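Long-range contacts in superoxide dismutase [Mn/Fe] (Porphyromonas gingivalis, PDB 1UER), which catalyses the dismutation of superoxide radicals to molecular oxygen and hydrogen peroxide, using one iron or manganese ion per subunit: residues T71-L76 with W123-S128; F78-P83 with P152-D157; F156-H161 with D173-L178. All blocks are in the same frame, centred on the assembly; numbering follows the deposited sequence.

Contact 1. Residues T71-L76 with W123-S128; sequences TLNHNL and WVWLAS. With FE (Fe (III) ion), chain E.
H74 presents one face of its imidazole to the benzo edge of W123, a T-shaped stack in which W123 CZ2 stands 3.6 Å from H74 CE1 and the two planes are turned 88° apart. H74 NE2 binds the ferric ion at 2.2 Å, and H27, D157, H161 and water 1 complete the coordination. The indole therefore borders a first-shell ligand directly and probably limits the tilt of its ring. The other nitrogen, ND1, is hydrogen-bonded to the carbonyl of Q70 one turn back on the same helix, which fixes the rotation of the imidazole.

N73 lies over a face of the same indole. Its CB makes a CH-pi contact 3.6 Å from the centroid of the six-membered ring of W123, and its amide continues across the pyrrole part, stacked at a shallow angle to the indole plane. With CG anti to the carbonyl carbon (chi1 -82°), the amide reaches between the two tryptophans. N73 ND2 lies 3.4 Å from W123 NE1, but both are donors: ND2 is hydrogen-bonded to G143 O, and W123 NE1 to Q70 OE1. N73 OD1 is held mainly by N144 ND2; W125 NE1 adds a weak, strongly bent bond to N73 OD1 at 3.1 Å. Further along the helix, L76 CD1 packs 3.7 Å from W125 CH2.

The axes of segments 71-76 and 123-128, which lie on helix 62-79 and strand 122-128, approach to 11.4 Å at 63°, a gap spanned by the two indoles. The alpha-hairpin domain thus meets the C-terminal sheet here, with helix 21-42 packing on T71 and H74 and strand 151-157 running beside the tryptophan-bearing strand.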
loop_
_atom_site.group_PDB
_atom_site.type_symbol
_atom_site.label_atom_id
_atom_site.label_comp_id
_atom_site.label_asym_id
_atom_site.label_seq_id
_atom_site.Cartn_x
_atom_site.Cartn_y
_atom_site.Cartn_z
ATOM N N THR A 71 -0.409 8.433 12.649
ATOM C CA THR A 71 0.438 9.326 13.455
ATOM C C THR A 71 1.101 8.510 14.609
ATOM O O THR A 71 2.314 8.591 14.821
ATOM C CB THR A 71 -0.422 10.479 14.043
ATOM O OG1 THR A 71 -0.937 11.276 12.963
ATOM C CG2 THR A 71 0.407 11.342 14.970
ATOM N N LEU A 72 0.329 7.737 15.373
ATOM C CA LEU A 72 0.923 6.955 16.462
ATOM C C LEU A 72 1.951 5.953 15.934
ATOM O O LEU A 72 3.059 5.872 16.454
ATOM C CB LEU A 72 -0.158 6.202 17.267
ATOM C CG LEU A 72 0.332 5.316 18.424
ATOM C CD1 LEU A 72 1.214 6.124 19.384
ATOM C CD2 LEU A 72 -0.866 4.638 19.095
ATOM N N ASN A 73 1.596 5.216 14.877
ATOM C CA ASN A 73 2.525 4.244 14.307
ATOM C C ASN A 73 3.864 4.921 13.967
ATOM O O ASN A 73 4.920 4.409 14.336
ATOM C CB ASN A 73 1.958 3.667 13.008
ATOM C CG ASN A 73 0.984 2.552 13.241
ATOM O OD1 ASN A 73 1.137 1.781 14.189
ATOM N ND2 ASN A 73 -0.009 2.420 12.345
ATOM N N HIS A 74 3.811 6.051 13.249
ATOM C CA HIS A 74 5.053 6.725 12.858
ATOM C C HIS A 74 5.834 7.341 14.022
ATOM O O HIS A 74 7.070 7.330 14.021
ATOM C CB HIS A 74 4.763 7.758 11.766
ATOM C CG HIS A 74 4.468 7.140 10.446
ATOM N ND1 HIS A 74 3.196 6.760 10.078
ATOM C CD2 HIS A 74 5.275 6.833 9.396
ATOM C CE1 HIS A 74 3.230 6.249 8.857
ATOM N NE2 HIS A 74 4.474 6.280 8.425
ATOM N N ASN A 75 5.136 7.836 15.044
ATOM C CA ASN A 75 5.865 8.401 16.189
ATOM C C ASN A 75 6.680 7.265 16.836
ATOM O O ASN A 75 7.847 7.451 17.187
ATOM C CB ASN A 75 4.899 8.998 17.217
ATOM C CG ASN A 75 4.187 10.237 16.698
ATOM O OD1 ASN A 75 4.586 10.818 15.678
ATOM N ND2 ASN A 75 3.132 10.651 17.398
ATOM N N LEU A 76 6.070 6.100 16.961
ATOM C CA LEU A 76 6.764 4.957 17.554
ATOM C C LEU A 76 7.886 4.474 16.642
ATOM O O LEU A 76 8.983 4.144 17.090
ATOM C CB LEU A 76 5.774 3.850 17.820
ATOM C CG LEU A 76 4.797 4.204 18.950
ATOM C CD1 LEU A 76 3.591 3.258 18.811
ATOM C CD2 LEU A 76 5.448 4.057 20.367
ATOM N N TRP A 123 1.517 -2.634 8.799
ATOM C CA TRP A 123 2.590 -2.679 9.800
ATOM C C TRP A 123 2.722 -4.057 10.437
ATOM O O TRP A 123 1.708 -4.752 10.587
ATOM C CB TRP A 123 2.250 -1.702 10.944
ATOM C CG TRP A 123 2.282 -0.257 10.528
ATOM C CD1 TRP A 123 1.352 0.410 9.792
ATOM C CD2 TRP A 123 3.343 0.664 10.772
ATOM N NE1 TRP A 123 1.772 1.697 9.546
ATOM C CE2 TRP A 123 2.997 1.876 10.139
ATOM C CE3 TRP A 123 4.575 0.579 11.470
ATOM C CZ2 TRP A 123 3.821 2.988 10.170
ATOM C CZ3 TRP A 123 5.388 1.696 11.501
ATOM C CH2 TRP A 123 5.003 2.887 10.850
ATOM N N VAL A 124 3.944 -4.461 10.787
ATOM C CA VAL A 124 4.104 -5.682 11.572
ATOM C C VAL A 124 4.556 -5.178 12.972
ATOM O O VAL A 124 5.540 -4.427 13.114
ATOM C CB VAL A 124 5.112 -6.732 10.991
ATOM C CG1 VAL A 124 6.463 -6.115 10.694
ATOM C CG2 VAL A 124 5.215 -7.886 11.980
ATOM N N TRP A 125 3.824 -5.604 13.992
ATOM C CA TRP A 125 4.075 -5.142 15.359
ATOM C C TRP A 125 4.378 -6.247 16.360
ATOM O O TRP A 125 3.721 -7.307 16.336
ATOM C CB TRP A 125 2.799 -4.421 15.875
ATOM C CG TRP A 125 2.658 -3.002 15.494
ATOM C CD1 TRP A 125 1.893 -2.471 14.475
ATOM C CD2 TRP A 125 3.419 -1.928 16.029
ATOM N NE1 TRP A 125 2.161 -1.128 14.346
ATOM C CE2 TRP A 125 3.094 -0.769 15.284
ATOM C CE3 TRP A 125 4.354 -1.837 17.063
ATOM C CZ2 TRP A 125 3.681 0.473 15.548
ATOM C CZ3 TRP A 125 4.940 -0.616 17.319
ATOM C CH2 TRP A 125 4.600 0.527 16.560
ATOM N N LEU A 126 5.362 -5.990 17.227
ATOM C CA LEU A 126 5.644 -6.872 18.360
ATOM C C LEU A 126 4.843 -6.131 19.453
ATOM O O LEU A 126 5.046 -4.911 19.668
ATOM C CB LEU A 126 7.133 -6.858 18.739
ATOM C CG LEU A 126 7.412 -7.562 20.078
ATOM C CD1 LEU A 126 7.096 -9.069 20.024
ATOM C CD2 LEU A 126 8.876 -7.342 20.434
ATOM N N ALA A 127 3.928 -6.826 20.133
ATOM C CA ALA A 127 3.123 -6.178 21.172
ATOM C C ALA A 127 3.052 -7.037 22.428
ATOM O O ALA A 127 3.381 -8.215 22.393
ATOM C CB ALA A 127 1.710 -5.918 20.658
ATOM N N SER A 128 2.652 -6.428 23.540
ATOM C CA SER A 128 2.546 -7.196 24.778
ATOM C C SER A 128 1.219 -6.954 25.456
ATOM O O SER A 128 0.579 -5.906 25.255
ATOM C CB SER A 128 3.673 -6.830 25.742
ATOM O OG SER A 128 3.598 -5.467 26.148
HETATM FE FE FE E . 4.855 5.024 6.693
HETATM O O HOH W 1 3.096 3.993 6.646
#

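Contact 2. Residues F78-P83 with P152-D157; sequences FTQFRP and PLLGFD. With FE (Fe (III) ion), chain E.
Q80, in the loop that follows helix 62-79, comes closest to strand 151-157 at L154, with the two CA atoms 7.4 Å apart. From there the chain runs on through F81, while the strand carries a classic beta bulge in which L153 and L154 both face L126.

The amide of Q80 grips G155 at both ends of that residue. Q80 NE2 donates to G155 O at 2.8 Å, an almost straight bond (164°) with the acceptor in the amide plane, and G155 N donates to Q80 OE1 at 3.3 Å. CG sits between the backbone N and the carbonyl carbon (chi1 78°), and from it the chain extends to the strand. The side-chain amide thus meets backbone N-H and C=O as a neighbouring strand would, at 151-157, one of the two outer strands of the three-stranded antiparallel sheet of the Fe/Mn superoxide dismutase C-terminal domain. R190 NH1, from the C-terminal helix, gives OE1 a second bond and also binds the carbonyl of L153.

Beside the amide, L154 CD1 packs 3.7 Å from Q80 OE1. The ring of F81 folds back so that Q80 CG lies over its centre, and its edge meets F156 more loosely, with F81 CE1 4.3 Å from F156 CE1. Two residues beyond G155, D157 OD2 binds the ferric ion at 2.0 Å.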
loop_
_atom_site.group_PDB
_atom_site.type_symbol
_atom_site.label_atom_id
_atom_site.label_comp_id
_atom_site.label_asym_id
_atom_site.label_seq_id
_atom_site.Cartn_x
_atom_site.Cartn_y
_atom_site.Cartn_z
ATOM N N PHE A 78 9.678 6.143 14.168
ATOM C CA PHE A 78 10.860 6.988 14.116
ATOM C C PHE A 78 11.635 7.064 15.420
ATOM O O PHE A 78 12.875 7.222 15.392
ATOM C CB PHE A 78 10.472 8.379 13.643
ATOM C CG PHE A 78 10.119 8.435 12.156
ATOM C CD1 PHE A 78 11.065 8.067 11.203
ATOM C CD2 PHE A 78 8.843 8.790 11.743
ATOM C CE1 PHE A 78 10.737 8.046 9.827
ATOM C CE2 PHE A 78 8.499 8.779 10.382
ATOM C CZ PHE A 78 9.459 8.405 9.426
ATOM N N THR A 79 10.952 6.946 16.555
ATOM C CA THR A 79 11.674 7.079 17.832
ATOM C C THR A 79 12.402 5.805 18.313
ATOM O O THR A 79 13.213 5.865 19.245
ATOM C CB THR A 79 10.721 7.544 18.983
ATOM O OG1 THR A 79 9.577 6.699 19.038
ATOM C CG2 THR A 79 10.221 8.945 18.752
ATOM N N GLN A 80 12.144 4.664 17.677
ATOM C CA GLN A 80 12.755 3.419 18.121
ATOM C C GLN A 80 14.081 3.108 17.426
ATOM O O GLN A 80 14.717 2.089 17.729
ATOM C CB GLN A 80 11.771 2.252 17.899
ATOM C CG GLN A 80 11.719 1.807 16.450
ATOM C CD GLN A 80 10.437 1.056 16.050
ATOM O OE1 GLN A 80 9.574 0.716 16.868
ATOM N NE2 GLN A 80 10.322 0.787 14.752
ATOM N N PHE A 81 14.484 3.954 16.488
ATOM C CA PHE A 81 15.735 3.704 15.752
ATOM C C PHE A 81 16.877 4.624 16.144
ATOM O O PHE A 81 16.656 5.788 16.493
ATOM C CB PHE A 81 15.529 3.890 14.241
ATOM C CG PHE A 81 14.509 2.953 13.621
ATOM C CD1 PHE A 81 14.617 1.587 13.757
ATOM C CD2 PHE A 81 13.480 3.467 12.833
ATOM C CE1 PHE A 81 13.717 0.720 13.115
ATOM C CE2 PHE A 81 12.579 2.627 12.197
ATOM C CZ PHE A 81 12.694 1.244 12.333
ATOM N N ARG A 82 18.100 4.103 16.034
ATOM C CA ARG A 82 19.274 4.907 16.317
ATOM C C ARG A 82 20.496 4.280 15.649
ATOM O O ARG A 82 20.556 3.071 15.482
ATOM C CB ARG A 82 19.572 4.963 17.827
ATOM C CG ARG A 82 18.614 5.752 18.690
ATOM C CD ARG A 82 18.601 7.261 18.449
ATOM N NE ARG A 82 17.907 7.901 19.562
ATOM C CZ ARG A 82 16.597 7.845 19.730
ATOM N NH1 ARG A 82 15.842 7.185 18.845
ATOM N NH2 ARG A 82 16.052 8.373 20.826
ATOM N N PRO A 83 21.462 5.110 15.220
ATOM C CA PRO A 83 22.690 4.593 14.608
ATOM C C PRO A 83 23.534 4.055 15.767
ATOM O O PRO A 83 23.328 4.447 16.948
ATOM C CB PRO A 83 23.343 5.832 13.985
ATOM C CG PRO A 83 22.809 7.008 14.836
ATOM C CD PRO A 83 21.395 6.587 15.206
ATOM N N PRO A 152 2.205 -1.370 22.180
ATOM C CA PRO A 152 3.040 -1.464 20.970
ATOM C C PRO A 152 4.492 -1.342 21.340
ATOM O O PRO A 152 4.878 -0.322 21.882
ATOM C CB PRO A 152 2.570 -0.295 20.110
ATOM C CG PRO A 152 1.952 0.697 21.070
ATOM C CD PRO A 152 1.589 -0.045 22.347
ATOM N N LEU A 153 5.288 -2.365 21.034
ATOM C CA LEU A 153 6.709 -2.360 21.396
ATOM C C LEU A 153 7.684 -2.076 20.244
ATOM O O LEU A 153 8.593 -1.266 20.363
ATOM C CB LEU A 153 7.091 -3.710 22.034
ATOM C CG LEU A 153 6.218 -4.198 23.202
ATOM C CD1 LEU A 153 6.664 -5.584 23.636
ATOM C CD2 LEU A 153 6.340 -3.202 24.383
ATOM N N LEU A 154 7.502 -2.763 19.129
ATOM C CA LEU A 154 8.406 -2.597 17.981
ATOM C C LEU A 154 7.571 -2.717 16.723
ATOM O O LEU A 154 6.883 -3.720 16.542
ATOM C CB LEU A 154 9.436 -3.717 17.979
ATOM C CG LEU A 154 10.380 -3.683 16.780
ATOM C CD1 LEU A 154 11.339 -2.533 16.932
ATOM C CD2 LEU A 154 11.168 -4.992 16.723
ATOM N N GLY A 155 7.623 -1.715 15.850
ATOM C CA GLY A 155 6.787 -1.819 14.661
ATOM C C GLY A 155 7.534 -1.474 13.397
ATOM O O GLY A 155 8.222 -0.461 13.337
ATOM N N PHE A 156 7.375 -2.312 12.376
ATOM C CA PHE A 156 8.021 -2.099 11.079
ATOM C C PHE A 156 6.948 -1.735 10.067
ATOM O O PHE A 156 5.910 -2.398 9.965
ATOM C CB PHE A 156 8.743 -3.375 10.636
ATOM C CG PHE A 156 10.014 -3.681 11.423
ATOM C CD1 PHE A 156 10.527 -2.751 12.348
ATOM C CD2 PHE A 156 10.692 -4.902 11.238
ATOM C CE1 PHE A 156 11.715 -3.035 13.097
ATOM C CE2 PHE A 156 11.881 -5.202 11.978
ATOM C CZ PHE A 156 12.379 -4.254 12.906
ATOM N N ASP A 157 7.209 -0.661 9.334
ATOM C CA ASP A 157 6.300 -0.116 8.334
ATOM C C ASP A 157 6.517 -0.857 7.030
ATOM O O ASP A 157 7.641 -0.862 6.514
ATOM C CB ASP A 157 6.633 1.364 8.142
ATOM C CG ASP A 157 5.612 2.122 7.328
ATOM O OD1 ASP A 157 4.644 1.529 6.842
ATOM O OD2 ASP A 157 5.794 3.351 7.186
HETATM FE FE FE E . 4.855 5.024 6.693
HETATM O O HOH W 1 3.096 3.993 6.646
#

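Contact 3. Residues F156-H161 with D173-L178; sequences FDVWEH and DHLKDL. With FE (Fe (III) ion), chain E.
F156, near the end of strand 151-157, lies nearest to L175 on helix 171-178, with the two CA atoms 7.5 Å apart, and the strand then gives way to the turn that leads to H161. The CB of F156 points toward the helix, and L178 lies on one face of its ring. L178 CD1 makes a CH-pi contact 3.7 Å from the ring centroid and 18° off the normal, while L178 CB lies nearest CZ. L175 CD2 approaches obliquely, 3.8 Å from F156 CD2, and the same methyl also touches V158 CG1 at 3.9 Å. Water 2 provides the polar link: it donates to D157 O at 2.7 Å and is hydrogen-bonded to H174 NE2, lying in the imidazole plane.

At the end of the strand, D157 OD1 accepts from W159 N in an Asx turn, while D157 OD2 and H161 NE2 both bind the ferric ion. H161 ND1 is hydrogen-bonded to E160 of the second subunit, tying the metal ligand to the dimer interface. The contact thus joins helix and metal-bearing turn by apolar packing and one water bridge; the D157 carboxylate takes no part, serving the metal, the Asx turn and, weakly, water 1.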
loop_
_atom_site.group_PDB
_atom_site.type_symbol
_atom_site.label_atom_id
_atom_site.label_comp_id
_atom_site.label_asym_id
_atom_site.label_seq_id
_atom_site.Cartn_x
_atom_site.Cartn_y
_atom_site.Cartn_z
ATOM N N PHE A 156 7.375 -2.312 12.376
ATOM C CA PHE A 156 8.021 -2.099 11.079
ATOM C C PHE A 156 6.948 -1.735 10.067
ATOM O O PHE A 156 5.910 -2.398 9.965
ATOM C CB PHE A 156 8.743 -3.375 10.636
ATOM C CG PHE A 156 10.014 -3.681 11.423
ATOM C CD1 PHE A 156 10.527 -2.751 12.348
ATOM C CD2 PHE A 156 10.692 -4.902 11.238
ATOM C CE1 PHE A 156 11.715 -3.035 13.097
ATOM C CE2 PHE A 156 11.881 -5.202 11.978
ATOM C CZ PHE A 156 12.379 -4.254 12.906
ATOM N N ASP A 157 7.209 -0.661 9.334
ATOM C CA ASP A 157 6.300 -0.116 8.334
ATOM C C ASP A 157 6.517 -0.857 7.030
ATOM O O ASP A 157 7.641 -0.862 6.514
ATOM C CB ASP A 157 6.633 1.364 8.142
ATOM C CG ASP A 157 5.612 2.122 7.328
ATOM O OD1 ASP A 157 4.644 1.529 6.842
ATOM O OD2 ASP A 157 5.794 3.351 7.186
ATOM N N VAL A 158 5.471 -1.499 6.507
ATOM C CA VAL A 158 5.616 -2.185 5.239
ATOM C C VAL A 158 4.826 -1.487 4.130
ATOM O O VAL A 158 4.670 -2.030 3.033
ATOM C CB VAL A 158 5.335 -3.732 5.301
ATOM C CG1 VAL A 158 6.353 -4.419 6.288
ATOM C CG2 VAL A 158 3.922 -4.014 5.741
ATOM N N TRP A 159 4.323 -0.276 4.409
ATOM C CA TRP A 159 3.753 0.539 3.314
ATOM C C TRP A 159 4.950 0.723 2.373
ATOM O O TRP A 159 6.077 0.941 2.840
ATOM C CB TRP A 159 3.330 1.899 3.825
ATOM C CG TRP A 159 1.998 1.874 4.542
ATOM C CD1 TRP A 159 1.673 1.222 5.709
ATOM C CD2 TRP A 159 0.859 2.650 4.171
ATOM N NE1 TRP A 159 0.375 1.578 6.090
ATOM C CE2 TRP A 159 -0.134 2.452 5.157
ATOM C CE3 TRP A 159 0.586 3.507 3.091
ATOM C CZ2 TRP A 159 -1.387 3.080 5.094
ATOM C CZ3 TRP A 159 -0.679 4.152 3.033
ATOM C CH2 TRP A 159 -1.641 3.919 4.045
ATOM N N GLU A 160 4.731 0.654 1.058
ATOM C CA GLU A 160 5.860 0.793 0.124
ATOM C C GLU A 160 6.649 2.088 0.234
ATOM O O GLU A 160 7.855 2.078 -0.036
ATOM C CB GLU A 160 5.388 0.535 -1.343
ATOM C CG GLU A 160 5.043 -0.963 -1.535
ATOM C CD GLU A 160 4.375 -1.305 -2.869
ATOM O OE1 GLU A 160 3.487 -0.536 -3.347
ATOM O OE2 GLU A 160 4.749 -2.370 -3.421
ATOM N N HIS A 161 6.014 3.200 0.636
ATOM C CA HIS A 161 6.770 4.451 0.769
ATOM C C HIS A 161 7.894 4.317 1.808
ATOM O O HIS A 161 8.831 5.118 1.807
ATOM C CB HIS A 161 5.868 5.665 1.122
ATOM C CG HIS A 161 5.147 5.554 2.428
ATOM N ND1 HIS A 161 3.773 5.575 2.509
ATOM C CD2 HIS A 161 5.596 5.439 3.698
ATOM C CE1 HIS A 161 3.402 5.472 3.777
ATOM N NE2 HIS A 161 4.488 5.387 4.517
ATOM N N ASP A 173 14.487 -7.733 2.100
ATOM C CA ASP A 173 15.841 -7.230 2.397
ATOM C C ASP A 173 15.770 -6.002 3.330
ATOM O O ASP A 173 16.620 -5.807 4.199
ATOM C CB ASP A 173 16.580 -6.851 1.098
ATOM C CG ASP A 173 16.990 -8.064 0.264
ATOM O OD1 ASP A 173 16.985 -9.201 0.773
ATOM O OD2 ASP A 173 17.323 -7.873 -0.932
ATOM N N HIS A 174 14.759 -5.160 3.126
ATOM C CA HIS A 174 14.602 -3.957 3.955
ATOM C C HIS A 174 14.327 -4.376 5.391
ATOM O O HIS A 174 14.994 -3.899 6.311
ATOM C CB HIS A 174 13.442 -3.110 3.450
ATOM C CG HIS A 174 13.051 -1.998 4.377
ATOM N ND1 HIS A 174 13.824 -0.872 4.559
ATOM C CD2 HIS A 174 11.945 -1.824 5.139
ATOM C CE1 HIS A 174 13.206 -0.045 5.392
ATOM N NE2 HIS A 174 12.067 -0.603 5.758
ATOM N N LEU A 175 13.383 -5.300 5.567
ATOM C CA LEU A 175 13.022 -5.775 6.907
ATOM C C LEU A 175 14.227 -6.405 7.611
ATOM O O LEU A 175 14.431 -6.198 8.800
ATOM C CB LEU A 175 11.875 -6.813 6.840
ATOM C CG LEU A 175 10.511 -6.268 6.424
ATOM C CD1 LEU A 175 9.504 -7.443 6.292
ATOM C CD2 LEU A 175 10.023 -5.243 7.464
ATOM N N LYS A 176 15.050 -7.150 6.880
ATOM C CA LYS A 176 16.197 -7.743 7.565
ATOM C C LYS A 176 17.206 -6.657 7.952
ATOM O O LYS A 176 17.849 -6.759 8.997
ATOM C CB LYS A 176 16.863 -8.848 6.747
ATOM C CG LYS A 176 17.315 -8.496 5.387
ATOM C CD LYS A 176 18.460 -9.407 4.899
ATOM C CE LYS A 176 19.590 -8.589 4.237
ATOM N NZ LYS A 176 19.187 -7.272 3.681
ATOM N N ASP A 177 17.330 -5.602 7.149
ATOM C CA ASP A 177 18.266 -4.528 7.493
ATOM C C ASP A 177 17.764 -3.672 8.682
ATOM O O ASP A 177 18.552 -3.052 9.398
ATOM C CB ASP A 177 18.491 -3.575 6.300
ATOM C CG ASP A 177 19.336 -4.200 5.207
ATOM O OD1 ASP A 177 19.958 -5.249 5.486
ATOM O OD2 ASP A 177 19.374 -3.644 4.073
ATOM N N LEU A 178 16.455 -3.593 8.877
ATOM C CA LEU A 178 15.961 -2.760 9.960
ATOM C C LEU A 178 16.481 -3.194 11.333
ATOM O O LEU A 178 16.620 -2.350 12.236
ATOM C CB LEU A 178 14.433 -2.776 10.007
ATOM C CG LEU A 178 13.716 -1.903 8.964
ATOM C CD1 LEU A 178 12.207 -2.216 9.112
ATOM C CD2 LEU A 178 13.967 -0.424 9.179
HETATM FE FE FE E . 4.855 5.024 6.693
HETATM O O HOH W 2 9.933 0.088 7.510
HETATM O O HOH W 1 3.096 3.993 6.646
#

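The three contacts gather around one ferric ion. Contact 1 supplies H74, contact 2 D157, and contact 3 both D157 and H161; H74 NE2 and D157 OD2 stand 3.4 Å apart on the metal. Contact 1 runs from helix 62-79, and contact 2 from the loop directly after it, to neighbouring strands of one sheet; their centres lie about 7 Å apart, and the strands are joined through L126 N and L154 O at 2.8 Å. W123, besides touching H74, packs against D157, with W123 CZ2 3.5 Å from D157 CG. Contacts 2 and 3 share F156 and D157 and meet again where F81 CZ lies 3.8 Å from L178 CD2, linking that loop to helix 171-178.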